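Local coordinates for protein probable transcriptional regulator (Pseudomonas aeruginosa, PDB 2ESN) that probably binds DNA as a LysR-type transcriptional regulator, through an N-terminal helix-turn-helix domain joined to a domain that is likely to sense a small-molecule effector, at the interface of chains A and B. Coordinates in Å, arbitrary orientation; residue numbers count along the deposited sequence, not the author numbering. Chains: chain A/B, probable transcriptional regulator.

The interface of chains A and B. Residues chain A 11-13, 16, 84; chain B 7, 10-13.
B:Asn13 reaches across to A:Asp11 and A:Leu12, just ahead of helix 14-24 of the LysR-type helix-turn-helix domain. This two-fold contact pairs the same short segment of both chains. Pairing of DNA-binding domains is typical of the family, so it is probably a biological dimer contact.

From CB of B:Asn13, CG swings beside the backbone N and anti to the carbonyl carbon (chi1 -65°). This aims the amide at chain A. CG itself lies 3.8 Å from A:Leu12 N. Beyond it the amide splits its work. OD1 accepts a hydrogen bond from A:Leu12 N at 3.1 Å, with the donor tilted from the carbonyl plane. ND2 gives a nearly straight bond to A:Asp11 OD2 at 3.0 Å. The carboxylate is met from above its plane, 58° out of it, whereas the acceptor lies close to the amide plane of B:Asn13. ND2 also bonds within its own chain to B:Asp11 OD1 at 3.1 Å, on the syn lone pair. It thus links two carboxylates from opposite chains, and may ease the repulsion between them. Together these bonds should fix the rotation of the amide.

The twin amide, A:Asn13, faces B:Asp11 and B:Leu12. As modelled, its OD1 lies 3.0 Å from B:Asp11 OD1, a clash of two acceptors. Its ND2 likewise faces the donor B:Leu12 N at 3.0 Å. Turning this amide over would restore the cross-chain pattern of B:Asn13, so its modelled orientation is doubtful.

Leucines pack alongside the polar pairs. A:Leu12 and B:Leu12 approach through their CB atoms. B:Leu7, from the short helix 6-9, sets its CD1 methyl 3.6 Å from A:Leu84 CB on helix 68-87, the long linker helix. CB of B:Leu7 lies 4.0 Å from CD2 of A:Leu16, whose side chain crosses it obliquely.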
# COMPACT_ATOMS: atom_id res chain seq x y z
N ASP A 11 1.02 -21.43 32.38
CA ASP A 11 -0.41 -21.18 32.46
C ASP A 11 -0.74 -19.66 32.37
O ASP A 11 -0.71 -18.90 33.39
CB ASP A 11 -1.01 -21.83 33.69
CG ASP A 11 -2.51 -21.65 33.78
OD1 ASP A 11 -3.14 -22.31 34.65
OD2 ASP A 11 -3.08 -20.89 32.98
N LEU A 12 -1.05 -19.22 31.15
CA LEU A 12 -1.28 -17.78 30.89
C LEU A 12 -2.42 -17.15 31.73
O LEU A 12 -2.37 -15.97 32.00
CB LEU A 12 -1.49 -17.46 29.39
CG LEU A 12 -0.34 -17.92 28.49
CD1 LEU A 12 -0.70 -17.73 27.01
CD2 LEU A 12 0.97 -17.22 28.88
N ASN A 13 -3.41 -17.92 32.16
CA ASN A 13 -4.41 -17.39 33.11
C ASN A 13 -3.83 -16.85 34.41
O ASN A 13 -4.41 -15.97 35.06
CB ASN A 13 -5.44 -18.42 33.47
CG ASN A 13 -6.19 -18.89 32.28
OD1 ASN A 13 -6.22 -20.08 31.98
ND2 ASN A 13 -6.78 -17.98 31.58
N LEU A 16 -3.16 -12.92 35.01
CA LEU A 16 -4.19 -12.03 35.57
C LEU A 16 -3.88 -11.84 37.06
O LEU A 16 -3.96 -10.72 37.61
CB LEU A 16 -5.58 -12.62 35.36
CG LEU A 16 -6.09 -12.71 33.93
CD1 LEU A 16 -7.48 -13.44 33.92
CD2 LEU A 16 -6.20 -11.32 33.23
N LEU A 84 -4.73 -7.98 24.51
CA LEU A 84 -5.77 -9.00 24.55
C LEU A 84 -7.17 -8.39 24.74
O LEU A 84 -8.07 -8.66 23.96
CB LEU A 84 -5.46 -10.06 25.62
CG LEU A 84 -4.26 -10.96 25.31
CD1 LEU A 84 -4.27 -12.13 26.23
CD2 LEU A 84 -4.29 -11.44 23.83
N LEU B 7 -11.12 -11.12 29.24
CA LEU B 7 -10.01 -11.96 29.72
C LEU B 7 -10.37 -12.92 30.85
O LEU B 7 -9.76 -14.00 31.01
CB LEU B 7 -8.83 -11.09 30.17
CG LEU B 7 -8.04 -10.33 29.12
CD1 LEU B 7 -8.34 -10.81 27.70
CD2 LEU B 7 -8.34 -8.87 29.26
N LEU B 10 -12.50 -16.24 29.75
CA LEU B 10 -11.74 -17.00 28.73
C LEU B 10 -10.46 -17.77 29.22
O LEU B 10 -9.63 -17.25 30.00
CB LEU B 10 -11.43 -16.05 27.55
CG LEU B 10 -10.73 -16.52 26.29
CD1 LEU B 10 -11.65 -17.36 25.39
CD2 LEU B 10 -10.22 -15.26 25.58
N ASP B 11 -10.29 -19.00 28.77
CA ASP B 11 -9.06 -19.70 29.05
C ASP B 11 -8.04 -19.16 28.07
O ASP B 11 -8.05 -19.50 26.90
CB ASP B 11 -9.23 -21.21 28.95
CG ASP B 11 -7.90 -21.97 29.08
OD1 ASP B 11 -6.84 -21.38 29.34
OD2 ASP B 11 -7.91 -23.18 28.89
N LEU B 12 -7.20 -18.28 28.57
CA LEU B 12 -6.19 -17.60 27.83
C LEU B 12 -5.15 -18.50 27.16
O LEU B 12 -4.52 -18.10 26.19
CB LEU B 12 -5.47 -16.61 28.78
CG LEU B 12 -5.97 -15.16 28.80
CD1 LEU B 12 -7.45 -15.04 28.59
CD2 LEU B 12 -5.46 -14.34 30.00
N ASN B 13 -4.93 -19.68 27.71
CA ASN B 13 -4.13 -20.65 27.02
C ASN B 13 -4.67 -20.97 25.64
O ASN B 13 -3.91 -21.38 24.78
CB ASN B 13 -4.02 -21.91 27.85
CG ASN B 13 -3.26 -21.65 29.14
OD1 ASN B 13 -2.09 -21.26 29.11
ND2 ASN B 13 -3.93 -21.82 30.26